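Local coordinates for ZmpA Glycopeptidase (Clostridium perfringens, PDB 6XSX), which is an M60-family metalloprotease and glycopeptidase that probably cleaves glycosylated proteins, this chain being the catalytic module of a much longer protein, at residues Lys41-Gln46 against Ala255-Thr260; Ile61-Asp66 against Asn98-Pro103; Pro74-Lys79 against Leu120-Pro125; Asp180-Lys185 against Asn237-Ser242. One frame throughout, in Å; residues are numbered along the deposited sequence.

Contact 1: Lys41-Gln46 against Ala255-Thr260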
loop_
_atom_site.group_PDB
_atom_site.type_symbol
_atom_site.label_atom_id
_atom_site.label_comp_id
_atom_site.label_asym_id
_atom_site.label_seq_id
_atom_site.Cartn_x
_atom_site.Cartn_y
_atom_site.Cartn_z
ATOM N N LYS A 41 7.753 10.685 7.688
ATOM C CA LYS A 41 7.662 9.353 8.270
ATOM C C LYS A 41 7.461 8.277 7.206
ATOM O O LYS A 41 6.906 7.221 7.502
ATOM C CB LYS A 41 6.548 9.245 9.322
ATOM C CG LYS A 41 6.461 10.366 10.348
ATOM C CD LYS A 41 7.655 10.487 11.259
ATOM C CE LYS A 41 7.373 11.398 12.437
ATOM N NZ LYS A 41 8.501 11.380 13.392
ATOM N N VAL A 42 7.932 8.506 5.975
ATOM C CA VAL A 42 7.972 7.405 5.018
ATOM C C VAL A 42 9.395 6.848 4.947
ATOM O O VAL A 42 10.329 7.451 5.472
ATOM C CB VAL A 42 7.386 7.766 3.636
ATOM C CG1 VAL A 42 5.970 8.311 3.763
ATOM C CG2 VAL A 42 8.275 8.744 2.879
ATOM N N TRP A 43 9.541 5.694 4.289
ATOM C CA TRP A 43 10.697 4.834 4.462
ATOM C C TRP A 43 11.764 5.136 3.407
ATOM O O TRP A 43 11.917 4.383 2.454
ATOM C CB TRP A 43 10.260 3.363 4.437
ATOM C CG TRP A 43 11.315 2.419 4.927
ATOM C CD1 TRP A 43 12.634 2.703 5.112
ATOM C CD2 TRP A 43 11.151 1.030 5.269
ATOM N NE1 TRP A 43 13.298 1.598 5.563
ATOM C CE2 TRP A 43 12.419 0.555 5.673
ATOM C CE3 TRP A 43 10.066 0.147 5.297
ATOM C CZ2 TRP A 43 12.632 -0.765 6.081
ATOM C CZ3 TRP A 43 10.274 -1.158 5.696
ATOM C CH2 TRP A 43 11.541 -1.606 6.086
ATOM N N ASN A 44 12.461 6.269 3.577
ATOM C CA ASN A 44 13.686 6.634 2.871
ATOM C C ASN A 44 13.573 6.401 1.368
ATOM O O ASN A 44 14.308 5.593 0.801
ATOM C CB ASN A 44 14.909 5.934 3.467
ATOM C CG ASN A 44 15.021 6.159 4.959
ATOM O OD1 ASN A 44 14.582 7.186 5.469
ATOM N ND2 ASN A 44 15.564 5.182 5.665
ATOM N N PHE A 45 12.664 7.135 0.725
ATOM C CA PHE A 45 12.417 6.962 -0.698
ATOM C C PHE A 45 13.655 7.410 -1.471
ATOM O O PHE A 45 14.333 8.345 -1.047
ATOM C CB PHE A 45 11.195 7.775 -1.125
ATOM C CG PHE A 45 9.867 7.238 -0.653
ATOM C CD1 PHE A 45 9.793 6.155 0.214
ATOM C CD2 PHE A 45 8.682 7.850 -1.040
ATOM C CE1 PHE A 45 8.566 5.677 0.651
ATOM C CE2 PHE A 45 7.454 7.369 -0.608
ATOM C CZ PHE A 45 7.399 6.277 0.234
ATOM N N GLN A 46 13.939 6.713 -2.584
ATOM C CA GLN A 46 14.995 7.087 -3.514
ATOM C C GLN A 46 14.449 8.136 -4.483
ATOM O O GLN A 46 13.264 8.471 -4.451
ATOM C CB GLN A 46 15.500 5.865 -4.289
ATOM C CG GLN A 46 15.755 4.632 -3.425
ATOM C CD GLN A 46 16.731 4.902 -2.302
ATOM O OE1 GLN A 46 16.422 4.710 -1.121
ATOM N NE2 GLN A 46 17.909 5.383 -2.657
ATOM N N ALA A 255 9.663 -5.098 0.852
ATOM C CA ALA A 255 9.559 -3.646 0.917
ATOM C C ALA A 255 10.677 -3.041 1.764
ATOM O O ALA A 255 11.273 -3.714 2.599
ATOM C CB ALA A 255 8.207 -3.258 1.457
ATOM N N GLY A 256 10.910 -1.742 1.553
ATOM C CA GLY A 256 11.927 -0.949 2.224
ATOM C C GLY A 256 12.505 0.104 1.282
ATOM O O GLY A 256 12.613 -0.132 0.079
ATOM N N ASN A 257 12.830 1.278 1.833
ATOM C CA ASN A 257 13.606 2.284 1.121
ATOM C C ASN A 257 12.861 2.784 -0.121
ATOM O O ASN A 257 13.479 3.174 -1.114
ATOM C CB ASN A 257 15.021 1.778 0.815
ATOM C CG ASN A 257 15.808 1.465 2.071
ATOM O OD1 ASN A 257 16.114 2.366 2.853
ATOM N ND2 ASN A 257 16.097 0.194 2.291
ATOM N N GLY A 258 11.527 2.777 -0.055
ATOM C CA GLY A 258 10.698 3.205 -1.170
ATOM C C GLY A 258 10.807 2.265 -2.368
ATOM O O GLY A 258 10.666 2.692 -3.510
ATOM N N ILE A 259 11.058 0.984 -2.089
ATOM C CA ILE A 259 11.172 -0.026 -3.129
ATOM C C ILE A 259 10.211 -1.166 -2.799
ATOM O O ILE A 259 10.220 -1.671 -1.676
ATOM C CB ILE A 259 12.633 -0.524 -3.232
ATOM C CG1 ILE A 259 13.575 0.584 -3.719
ATOM C CG2 ILE A 259 12.730 -1.773 -4.099
ATOM C CD1 ILE A 259 15.029 0.423 -3.288
ATOM N N THR A 260 9.402 -1.566 -3.792
ATOM C CA THR A 260 8.703 -2.844 -3.759
ATOM C C THR A 260 9.475 -3.866 -4.598
ATOM O O THR A 260 9.802 -3.619 -5.758
ATOM C CB THR A 260 7.267 -2.728 -4.290
ATOM O OG1 THR A 260 6.483 -2.014 -3.333
ATOM C CG2 THR A 260 6.640 -4.076 -4.587
HETATM O O HOH W 1 12.061 5.019 -3.856
#
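The indole of Trp43 lies flat over Gly256, and this is the tightly packed part of the contact. Gly256 CA sits 3.6 Å from the centroid of the six-membered ring and only 5° off its normal, a CH-pi contact over the face, while Asn257 N lies over the same face nearer the rim. Trp43 CG is anti to the backbone N (chi1 -166°), which carries the ring across to the type I' turn that runs from Gly256 to Ile259. Glycine suits both its positions: Gly256 has backbone angles that only glycine adopts with ease, and Gly258 has positive phi and a bare CA that lets Phe45 CD1 come to 3.4 Å. The Phe45 ring also meets Phe238 and Phe287 edge-to-face. Asn286, from the helix with the HExxH pattern, bonds to Gly258 N and Ile259 O and ties the turn to that probable metal-site helix.

The looser, more polar side lies at the Asn257 side chain and beside Gln46. Asn44 CB stays 3.8 Å from Asn257 OD1, and Asn44 OD1 accepts from Gln38 NE2. A water takes a hydrogen bond from Gln46 N at 2.8 Å and gives one to Gly258 O at 2.7 Å, bridging the two backbones. No clear direct hydrogen bond joins the segments, which implies that shape, CH-pi contact and one water hold them together.

Contact 2: Ile61-Asp66 against Asn98-Pro103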
loop_
_atom_site.group_PDB
_atom_site.type_symbol
_atom_site.label_atom_id
_atom_site.label_comp_id
_atom_site.label_asym_id
_atom_site.label_seq_id
_atom_site.Cartn_x
_atom_site.Cartn_y
_atom_site.Cartn_z
ATOM N N ILE A 61 33.413 3.145 -18.400
ATOM C CA ILE A 61 32.639 4.217 -19.004
ATOM C C ILE A 61 33.345 5.520 -18.645
ATOM O O ILE A 61 34.121 5.551 -17.686
ATOM C CB ILE A 61 31.175 4.205 -18.512
ATOM C CG1 ILE A 61 31.061 4.326 -16.989
ATOM C CG2 ILE A 61 30.436 2.983 -19.046
ATOM C CD1 ILE A 61 29.692 4.774 -16.497
ATOM N N THR A 62 33.092 6.568 -19.437
ATOM C CA THR A 62 33.666 7.877 -19.169
ATOM C C THR A 62 32.529 8.875 -18.987
ATOM O O THR A 62 31.667 9.001 -19.853
ATOM C CB THR A 62 34.665 8.306 -20.256
ATOM O OG1 THR A 62 35.621 7.258 -20.403
ATOM C CG2 THR A 62 35.375 9.597 -19.908
ATOM N N VAL A 63 32.501 9.528 -17.823
ATOM C CA VAL A 63 31.392 10.420 -17.527
ATOM C C VAL A 63 31.945 11.824 -17.346
ATOM O O VAL A 63 32.879 12.031 -16.579
ATOM C CB VAL A 63 30.593 9.963 -16.293
ATOM C CG1 VAL A 63 29.396 10.873 -16.030
ATOM C CG2 VAL A 63 30.153 8.514 -16.422
ATOM N N TYR A 64 31.350 12.766 -18.073
ATOM C CA TYR A 64 31.721 14.165 -17.992
ATOM C C TYR A 64 30.686 14.905 -17.157
ATOM O O TYR A 64 29.483 14.754 -17.383
ATOM C CB TYR A 64 31.852 14.738 -19.401
ATOM C CG TYR A 64 33.055 14.198 -20.124
ATOM C CD1 TYR A 64 34.313 14.750 -19.921
ATOM C CD2 TYR A 64 32.943 13.111 -20.974
ATOM C CE1 TYR A 64 35.431 14.248 -20.570
ATOM C CE2 TYR A 64 34.053 12.596 -21.625
ATOM C CZ TYR A 64 35.296 13.163 -21.419
ATOM O OH TYR A 64 36.383 12.648 -22.062
ATOM N N VAL A 65 31.181 15.680 -16.184
ATOM C CA VAL A 65 30.343 16.358 -15.209
ATOM C C VAL A 65 30.686 17.847 -15.222
ATOM O O VAL A 65 31.842 18.231 -15.045
ATOM C CB VAL A 65 30.541 15.754 -13.804
ATOM C CG1 VAL A 65 29.786 16.532 -12.732
ATOM C CG2 VAL A 65 30.185 14.271 -13.745
ATOM N N ASP A 66 29.665 18.680 -15.420
ATOM C CA ASP A 66 29.825 20.123 -15.322
ATOM C C ASP A 66 28.944 20.653 -14.191
ATOM O O ASP A 66 27.719 20.537 -14.254
ATOM C CB ASP A 66 29.556 20.776 -16.684
ATOM C CG ASP A 66 29.515 22.298 -16.677
ATOM O OD1 ASP A 66 29.868 22.909 -15.649
ATOM O OD2 ASP A 66 29.115 22.862 -17.710
ATOM N N ASN A 98 35.483 11.565 -15.687
ATOM C CA ASN A 98 35.485 10.455 -14.744
ATOM C C ASN A 98 35.617 9.145 -15.520
ATOM O O ASN A 98 34.706 8.764 -16.257
ATOM C CB ASN A 98 34.199 10.389 -13.906
ATOM C CG ASN A 98 33.906 11.634 -13.095
ATOM O OD1 ASN A 98 34.108 11.655 -11.885
ATOM N ND2 ASN A 98 33.434 12.680 -13.750
ATOM N N VAL A 99 36.745 8.452 -15.335
ATOM C CA VAL A 99 36.928 7.123 -15.896
ATOM C C VAL A 99 36.466 6.114 -14.842
ATOM O O VAL A 99 37.121 5.948 -13.815
ATOM C CB VAL A 99 38.387 6.894 -16.353
ATOM C CG1 VAL A 99 38.559 5.540 -17.035
ATOM C CG2 VAL A 99 38.865 8.009 -17.288
ATOM N N ILE A 100 35.316 5.470 -15.099
ATOM C CA ILE A 100 34.673 4.609 -14.118
ATOM C C ILE A 100 34.664 3.156 -14.592
ATOM O O ILE A 100 34.216 2.854 -15.705
ATOM C CB ILE A 100 33.249 5.094 -13.773
ATOM C CG1 ILE A 100 33.260 6.531 -13.235
ATOM C CG2 ILE A 100 32.581 4.147 -12.779
ATOM C CD1 ILE A 100 31.926 7.205 -13.326
ATOM N N THR A 101 35.124 2.269 -13.699
ATOM C CA THR A 101 34.942 0.830 -13.830
ATOM C C THR A 101 33.619 0.452 -13.166
ATOM O O THR A 101 33.407 0.726 -11.985
ATOM C CB THR A 101 36.148 0.047 -13.281
ATOM O OG1 THR A 101 37.290 0.473 -14.025
ATOM C CG2 THR A 101 36.018 -1.456 -13.426
ATOM N N ILE A 102 32.719 -0.151 -13.947
ATOM C CA ILE A 102 31.427 -0.546 -13.405
ATOM C C ILE A 102 31.646 -1.662 -12.386
ATOM O O ILE A 102 32.325 -2.637 -12.675
ATOM C CB ILE A 102 30.446 -0.937 -14.534
ATOM C CG1 ILE A 102 30.183 0.251 -15.468
ATOM C CG2 ILE A 102 29.151 -1.507 -13.955
ATOM C CD1 ILE A 102 29.693 1.513 -14.755
ATOM N N PRO A 103 31.108 -1.562 -11.151
ATOM C CA PRO A 103 31.333 -2.604 -10.150
ATOM C C PRO A 103 30.523 -3.876 -10.415
ATOM O O PRO A 103 29.707 -3.942 -11.343
ATOM C CB PRO A 103 30.883 -1.920 -8.849
ATOM C CG PRO A 103 29.799 -0.957 -9.301
ATOM C CD PRO A 103 30.268 -0.461 -10.655
#
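Ile61, Val63 and Ile100 form the apolar centre on one face of an antiparallel strand pair, and Ile102, just past the strand, adds its CD1. Ile61 CD1 meets Ile102 CD1 at 3.7 Å, the two chains crossing at about a right angle. The first torsion of Ile61 (chi1 58°) sets CG1 between the backbone N and the carbonyl carbon, and from there the branch reaches Ile102. Beside them Val63 CG2 touches Ile100 CD1 at 3.8 Å. Beta-branched residues suit extended strands, and here they also supply bulk for a buried face.

Further out, Ile61 with Ile100 and Val63 with Asn98 are hydrogen-bonded pairs, with Thr62 and Val99 as the non-hydrogen-bonded pair between them. Thr62 and Val99 turn to the other face, where exposure is greater.

At the polar edge Asn98 grips Val63 O twice: weakly through its backbone N, and through ND2 at 3.0 Å with an N-H...O angle of 165°. ND2 approaches from above the carbonyl plane, though the oxygen lies in the amide plane. Asn98 OD1 accepts from Ser94 N, fixing the amide's rotation.

Strand 96-101 is outermost in its four-stranded sheet; strand 136-140 flanks 60-66 on its other side, and Leu76 of strand 75-80 packs against Ile61 and Val63.

Contact 3: Pro74-Lys79 against Leu120-Pro125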
loop_
_atom_site.group_PDB
_atom_site.type_symbol
_atom_site.label_atom_id
_atom_site.label_comp_id
_atom_site.label_asym_id
_atom_site.label_seq_id
_atom_site.Cartn_x
_atom_site.Cartn_y
_atom_site.Cartn_z
ATOM N N PRO A 74 26.358 15.605 -8.741
ATOM C CA PRO A 74 25.403 14.497 -8.744
ATOM C C PRO A 74 26.163 13.173 -8.703
ATOM O O PRO A 74 27.387 13.142 -8.852
ATOM C CB PRO A 74 24.675 14.632 -10.092
ATOM C CG PRO A 74 25.658 15.396 -10.976
ATOM C CD PRO A 74 26.383 16.325 -10.027
ATOM N N LYS A 75 25.405 12.096 -8.486
ATOM C CA LYS A 75 25.927 10.745 -8.401
ATOM C C LYS A 75 25.299 9.895 -9.506
ATOM O O LYS A 75 24.202 10.191 -9.994
ATOM C CB LYS A 75 25.659 10.201 -6.993
ATOM C CG LYS A 75 26.497 10.889 -5.917
ATOM C CD LYS A 75 25.825 11.121 -4.580
ATOM C CE LYS A 75 26.582 12.085 -3.681
ATOM N NZ LYS A 75 28.056 11.889 -3.719
ATOM N N LEU A 76 26.031 8.854 -9.909
ATOM C CA LEU A 76 25.477 7.805 -10.742
ATOM C C LEU A 76 25.074 6.648 -9.831
ATOM O O LEU A 76 25.746 6.385 -8.825
ATOM C CB LEU A 76 26.577 7.357 -11.707
ATOM C CG LEU A 76 26.171 7.142 -13.159
ATOM C CD1 LEU A 76 25.506 8.389 -13.733
ATOM C CD2 LEU A 76 27.399 6.775 -13.987
ATOM N N VAL A 77 23.955 5.998 -10.182
ATOM C CA VAL A 77 23.552 4.750 -9.561
ATOM C C VAL A 77 23.655 3.654 -10.619
ATOM O O VAL A 77 23.042 3.759 -11.683
ATOM C CB VAL A 77 22.137 4.843 -8.948
ATOM C CG1 VAL A 77 21.676 3.510 -8.361
ATOM C CG2 VAL A 77 22.045 5.951 -7.894
ATOM N N PHE A 78 24.489 2.642 -10.333
ATOM C CA PHE A 78 24.473 1.384 -11.060
ATOM C C PHE A 78 23.515 0.441 -10.338
ATOM O O PHE A 78 23.607 0.275 -9.118
ATOM C CB PHE A 78 25.874 0.772 -11.158
ATOM C CG PHE A 78 25.927 -0.682 -11.580
ATOM C CD1 PHE A 78 25.585 -1.074 -12.866
ATOM C CD2 PHE A 78 26.335 -1.668 -10.688
ATOM C CE1 PHE A 78 25.627 -2.409 -13.249
ATOM C CE2 PHE A 78 26.373 -3.004 -11.069
ATOM C CZ PHE A 78 26.025 -3.376 -12.351
ATOM N N LYS A 79 22.600 -0.161 -11.105
ATOM C CA LYS A 79 21.659 -1.116 -10.555
ATOM C C LYS A 79 21.807 -2.433 -11.312
ATOM O O LYS A 79 21.480 -2.506 -12.497
ATOM C CB LYS A 79 20.238 -0.529 -10.585
ATOM C CG LYS A 79 19.147 -1.359 -9.898
ATOM C CD LYS A 79 18.452 -2.311 -10.855
ATOM C CE LYS A 79 17.301 -3.087 -10.254
ATOM N NZ LYS A 79 17.771 -4.214 -9.410
ATOM N N LEU A 120 22.028 2.437 -15.488
ATOM C CA LEU A 120 22.459 3.635 -14.787
ATOM C C LEU A 120 21.262 4.557 -14.606
ATOM O O LEU A 120 20.499 4.777 -15.549
ATOM C CB LEU A 120 23.568 4.372 -15.560
ATOM C CG LEU A 120 24.816 3.568 -15.940
ATOM C CD1 LEU A 120 25.773 4.434 -16.741
ATOM C CD2 LEU A 120 25.529 3.012 -14.713
ATOM N N TYR A 121 21.142 5.078 -13.376
ATOM C CA TYR A 121 20.280 6.196 -13.039
ATOM C C TYR A 121 21.128 7.318 -12.440
ATOM O O TYR A 121 22.265 7.092 -12.019
ATOM C CB TYR A 121 19.225 5.763 -12.019
ATOM C CG TYR A 121 18.496 4.478 -12.340
ATOM C CD1 TYR A 121 17.672 4.377 -13.452
ATOM C CD2 TYR A 121 18.624 3.364 -11.521
ATOM C CE1 TYR A 121 16.999 3.202 -13.750
ATOM C CE2 TYR A 121 17.950 2.182 -11.795
ATOM C CZ TYR A 121 17.131 2.107 -12.909
ATOM O OH TYR A 121 16.480 0.942 -13.188
ATOM N N THR A 122 20.561 8.529 -12.401
ATOM C CA THR A 122 21.202 9.632 -11.709
ATOM C C THR A 122 20.486 9.877 -10.385
ATOM O O THR A 122 19.277 9.656 -10.256
ATOM C CB THR A 122 21.244 10.921 -12.547
ATOM O OG1 THR A 122 19.919 11.415 -12.737
ATOM C CG2 THR A 122 21.885 10.727 -13.904
ATOM N N SER A 123 21.282 10.332 -9.416
ATOM C CA SER A 123 20.797 10.821 -8.142
ATOM C C SER A 123 21.460 12.172 -7.908
ATOM O O SER A 123 22.687 12.270 -8.002
ATOM C CB SER A 123 21.139 9.851 -7.049
ATOM O OG SER A 123 20.827 10.410 -5.786
ATOM N N ASN A 124 20.642 13.202 -7.655
ATOM C CA ASN A 124 21.164 14.544 -7.465
ATOM C C ASN A 124 20.542 15.148 -6.213
ATOM O O ASN A 124 19.684 16.024 -6.310
ATOM C CB ASN A 124 20.923 15.444 -8.679
ATOM C CG ASN A 124 21.741 16.717 -8.618
ATOM O OD1 ASN A 124 22.825 16.727 -8.040
ATOM N ND2 ASN A 124 21.220 17.792 -9.186
ATOM N N PRO A 125 20.964 14.706 -5.004
ATOM C CA PRO A 125 20.230 15.006 -3.773
ATOM C C PRO A 125 20.616 16.340 -3.126
ATOM O O PRO A 125 20.936 16.398 -1.939
ATOM C CB PRO A 125 20.579 13.768 -2.924
ATOM C CG PRO A 125 22.032 13.492 -3.298
ATOM C CD PRO A 125 22.152 13.872 -4.763
#
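Strands 75-80 and 117-123 are antiparallel neighbours in the large mixed sheet of the catalytic module, and this contact is their ladder of pairs. Lys75 with Ser123 and Val77 with Tyr121 are hydrogen-bonded pairs; Leu76 with Thr122 and Phe78 with Leu120 are non-hydrogen-bonded. The bonds are nearly straight, Val77 N to Tyr121 O being the shortest at 2.7 Å.

On the face of Leu76, Phe78, Leu120 and Thr122, the leucines meet at 4.0 Å between Leu76 CD2 and Leu120 CD1, and Leu120 CD2 comes to the edge of the Phe78 ring. Leucine and phenylalanine suit this buried side.

The opposite face carries Lys75, Val77, Tyr121 and Ser123, with Lys79 beside Tyr121. Lys79 CG is anti to the backbone N (chi1 -174°), and the chain starts alongside Tyr121, with Lys79 CB 3.7 Å from Tyr121 CE2. The long residues keep carbon near the strand and polar ends beyond it: Tyr121 OH bonds to Asp180 and Lys79 NZ to the carbonyl of Asn86. Where the ladder ends, Pro74 CB lies 3.5 Å from Asn124 OD1, which accepts from Gln131, while Asn124 ND2 donates to Gln28 O.

Strand 88-91 borders 75-80 and strand 49-56 borders 117-123, while Leu187 and Asn189 of strand 186-190 touch the Tyr121 side chain.

Contact 4: Asp180-Lys185 against Asn237-Ser242. With EDO (1,2-ethanediol), chain H.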
loop_
_atom_site.group_PDB
_atom_site.type_symbol
_atom_site.label_atom_id
_atom_site.label_comp_id
_atom_site.label_asym_id
_atom_site.label_seq_id
_atom_site.Cartn_x
_atom_site.Cartn_y
_atom_site.Cartn_z
ATOM N N ASP A 180 12.640 -0.619 -18.380
ATOM C CA ASP A 180 12.180 0.283 -17.328
ATOM C C ASP A 180 11.029 1.144 -17.831
ATOM O O ASP A 180 11.092 1.653 -18.946
ATOM C CB ASP A 180 13.292 1.208 -16.819
ATOM C CG ASP A 180 14.272 0.565 -15.847
ATOM O OD1 ASP A 180 13.927 -0.476 -15.264
ATOM O OD2 ASP A 180 15.376 1.118 -15.666
ATOM N N VAL A 181 10.018 1.344 -16.971
ATOM C CA VAL A 181 9.009 2.374 -17.184
ATOM C C VAL A 181 9.161 3.444 -16.106
ATOM O O VAL A 181 8.992 3.150 -14.918
ATOM C CB VAL A 181 7.574 1.812 -17.142
ATOM C CG1 VAL A 181 6.547 2.883 -17.504
ATOM C CG2 VAL A 181 7.410 0.577 -18.020
ATOM N N PHE A 182 9.455 4.676 -16.545
ATOM C CA PHE A 182 9.466 5.849 -15.685
ATOM C C PHE A 182 8.169 6.626 -15.869
ATOM O O PHE A 182 7.858 7.069 -16.976
ATOM C CB PHE A 182 10.631 6.778 -16.037
ATOM C CG PHE A 182 11.981 6.118 -15.940
ATOM C CD1 PHE A 182 12.765 6.280 -14.811
ATOM C CD2 PHE A 182 12.458 5.320 -16.972
ATOM C CE1 PHE A 182 14.005 5.659 -14.720
ATOM C CE2 PHE A 182 13.700 4.706 -16.881
ATOM C CZ PHE A 182 14.470 4.876 -15.754
ATOM N N SER A 183 7.427 6.776 -14.768
ATOM C CA SER A 183 6.248 7.626 -14.740
ATOM C C SER A 183 6.648 8.959 -14.115
ATOM O O SER A 183 7.841 9.221 -13.965
ATOM C CB SER A 183 5.128 6.947 -13.992
ATOM O OG SER A 183 5.435 6.839 -12.606
ATOM N N ASP A 184 5.670 9.799 -13.747
ATOM C CA ASP A 184 6.015 11.023 -13.039
ATOM C C ASP A 184 6.644 10.679 -11.691
ATOM O O ASP A 184 7.621 11.314 -11.280
ATOM C CB ASP A 184 4.837 11.997 -12.919
ATOM C CG ASP A 184 4.389 12.567 -14.261
ATOM O OD1 ASP A 184 5.228 12.634 -15.191
ATOM O OD2 ASP A 184 3.207 12.925 -14.375
ATOM N N LYS A 185 6.101 9.645 -11.034
ATOM C CA LYS A 185 6.400 9.433 -9.625
ATOM C C LYS A 185 6.985 8.049 -9.373
ATOM O O LYS A 185 7.309 7.739 -8.236
ATOM C CB LYS A 185 5.153 9.642 -8.751
ATOM C CG LYS A 185 4.553 11.049 -8.758
ATOM C CD LYS A 185 5.466 12.162 -8.256
ATOM C CE LYS A 185 5.789 12.064 -6.776
ATOM N NZ LYS A 185 6.400 13.314 -6.262
ATOM N N ASN A 237 10.172 15.514 -3.872
ATOM C CA ASN A 237 10.810 14.865 -5.014
ATOM C C ASN A 237 11.242 13.457 -4.620
ATOM O O ASN A 237 12.106 13.304 -3.761
ATOM C CB ASN A 237 12.004 15.653 -5.562
ATOM C CG ASN A 237 11.618 16.988 -6.161
ATOM O OD1 ASN A 237 10.570 17.113 -6.789
ATOM N ND2 ASN A 237 12.465 17.990 -5.979
ATOM N N PHE A 238 10.626 12.448 -5.252
ATOM C CA PHE A 238 11.008 11.056 -5.076
ATOM C C PHE A 238 10.620 10.247 -6.313
ATOM O O PHE A 238 9.860 10.706 -7.162
ATOM C CB PHE A 238 10.373 10.473 -3.810
ATOM C CG PHE A 238 8.869 10.337 -3.857
ATOM C CD1 PHE A 238 8.271 9.229 -4.442
ATOM C CD2 PHE A 238 8.051 11.291 -3.264
ATOM C CE1 PHE A 238 6.890 9.089 -4.460
ATOM C CE2 PHE A 238 6.673 11.153 -3.275
ATOM C CZ PHE A 238 6.093 10.052 -3.878
ATOM N N ARG A 239 11.155 9.030 -6.413
ATOM C CA ARG A 239 10.654 8.101 -7.411
ATOM C C ARG A 239 10.455 6.744 -6.744
ATOM O O ARG A 239 11.425 6.090 -6.369
ATOM C CB ARG A 239 11.560 8.023 -8.647
ATOM C CG ARG A 239 10.963 7.210 -9.789
ATOM C CD ARG A 239 11.878 7.075 -11.002
ATOM N NE ARG A 239 12.082 8.342 -11.704
ATOM C CZ ARG A 239 11.210 8.878 -12.554
ATOM N NH1 ARG A 239 10.067 8.264 -12.801
ATOM N NH2 ARG A 239 11.477 10.025 -13.150
ATOM N N TYR A 240 9.183 6.355 -6.569
ATOM C CA TYR A 240 8.883 5.068 -5.963
ATOM C C TYR A 240 9.308 3.995 -6.958
ATOM O O TYR A 240 9.115 4.171 -8.165
ATOM C CB TYR A 240 7.391 4.936 -5.634
ATOM C CG TYR A 240 7.083 3.733 -4.775
ATOM C CD1 TYR A 240 7.018 3.832 -3.390
ATOM C CD2 TYR A 240 6.925 2.481 -5.343
ATOM C CE1 TYR A 240 6.769 2.716 -2.601
ATOM C CE2 TYR A 240 6.684 1.358 -4.571
ATOM C CZ TYR A 240 6.597 1.477 -3.195
ATOM O OH TYR A 240 6.360 0.363 -2.440
ATOM N N ILE A 241 9.866 2.893 -6.440
ATOM C CA ILE A 241 10.447 1.851 -7.278
ATOM C C ILE A 241 9.807 0.504 -6.954
ATOM O O ILE A 241 9.810 0.077 -5.796
ATOM C CB ILE A 241 11.977 1.780 -7.075
ATOM C CG1 ILE A 241 12.655 3.114 -7.405
ATOM C CG2 ILE A 241 12.578 0.620 -7.873
ATOM C CD1 ILE A 241 13.935 3.359 -6.632
ATOM N N SER A 242 9.279 -0.153 -7.997
ATOM C CA SER A 242 8.972 -1.578 -7.980
ATOM C C SER A 242 9.945 -2.288 -8.919
ATOM O O SER A 242 10.045 -1.933 -10.089
ATOM C CB SER A 242 7.543 -1.847 -8.392
ATOM O OG SER A 242 6.662 -0.940 -7.751
HETATM C C1 EDO H . 1.407 -1.440 -7.624
HETATM O O1 EDO H . 1.503 -2.291 -8.773
HETATM C C2 EDO H . 2.623 -0.668 -7.218
HETATM O O2 EDO H . 3.816 -1.435 -7.033
HETATM O O HOH W 2 9.892 11.007 -15.257
HETATM O O HOH W 3 10.511 11.151 -9.908
HETATM O O HOH W 4 8.572 13.175 -7.306
#
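Arg239 reaches from the loop entering strand 240-244 to the turn of the beta hairpin formed by strands 179-182 and 186-190 of the mixed sheet. Its chain is extended through chi1 and chi2, then bends at chi3 (-68°), delivering the guanidinium to the carbonyl of Ser183. NH1 donates to Ser183 O at 2.7 Å, the oxygen lying near the guanidinium plane; a water in that plane bridges NH2 and the same oxygen. Phe182 CD1 lies over one guanidinium face, the two planes 84° apart, so the ring presents its edge. Further bonds to Trp48 O, Gln49 and Thr186 O occupy the other N-H groups, which explains why a long, planar multi-donor suits this buried place.

Lys185 folds back through bends at chi2 and chi3 (-67°), which bring CE and NZ over one face of the Phe238 ring. CE is 3.5 Å from Phe238 CZ, and NZ stands 4.1 Å from the ring centroid as a cation-pi contact. The ammonium also bonds to Phe236 and forms a salt bridge with Asp235, which would probably stabilise its charge. The backbone adds Tyr240 N to Lys185 O at 2.9 Å. Away from this junction, Ser242 OG and O2 of an ethanediol, probably from the crystallisation liquor, share a hydrogen bond of 3.0 Å.

In the fold
From the N terminus, 41-46 opens the longest loop, closed 209 residues later by 255-260; contacts 2, 3 and 4 all fall within it, closing loops whose ends lie 32, 41 and 52 residues apart. Contacts 2 and 3 cross, since their segments alternate along the chain: 61-66, 74-79, 98-103, 120-125. Their centres are 12 Å apart, and Ile61 and Ile102 meet Leu76, Phe78 and Leu120, packing the four-stranded sheet on the mixed one. Contact 4 opens after contact 3 has closed, and a Tyr121-Asp180 hydrogen bond links them. Contact 4 leads on to contact 1 through neighbouring strands 240-244 and 259-262, where Tyr240 OH meets Thr260 OG1. Contacts 3, 4 and 1 are thus spaced along the mixed sheet.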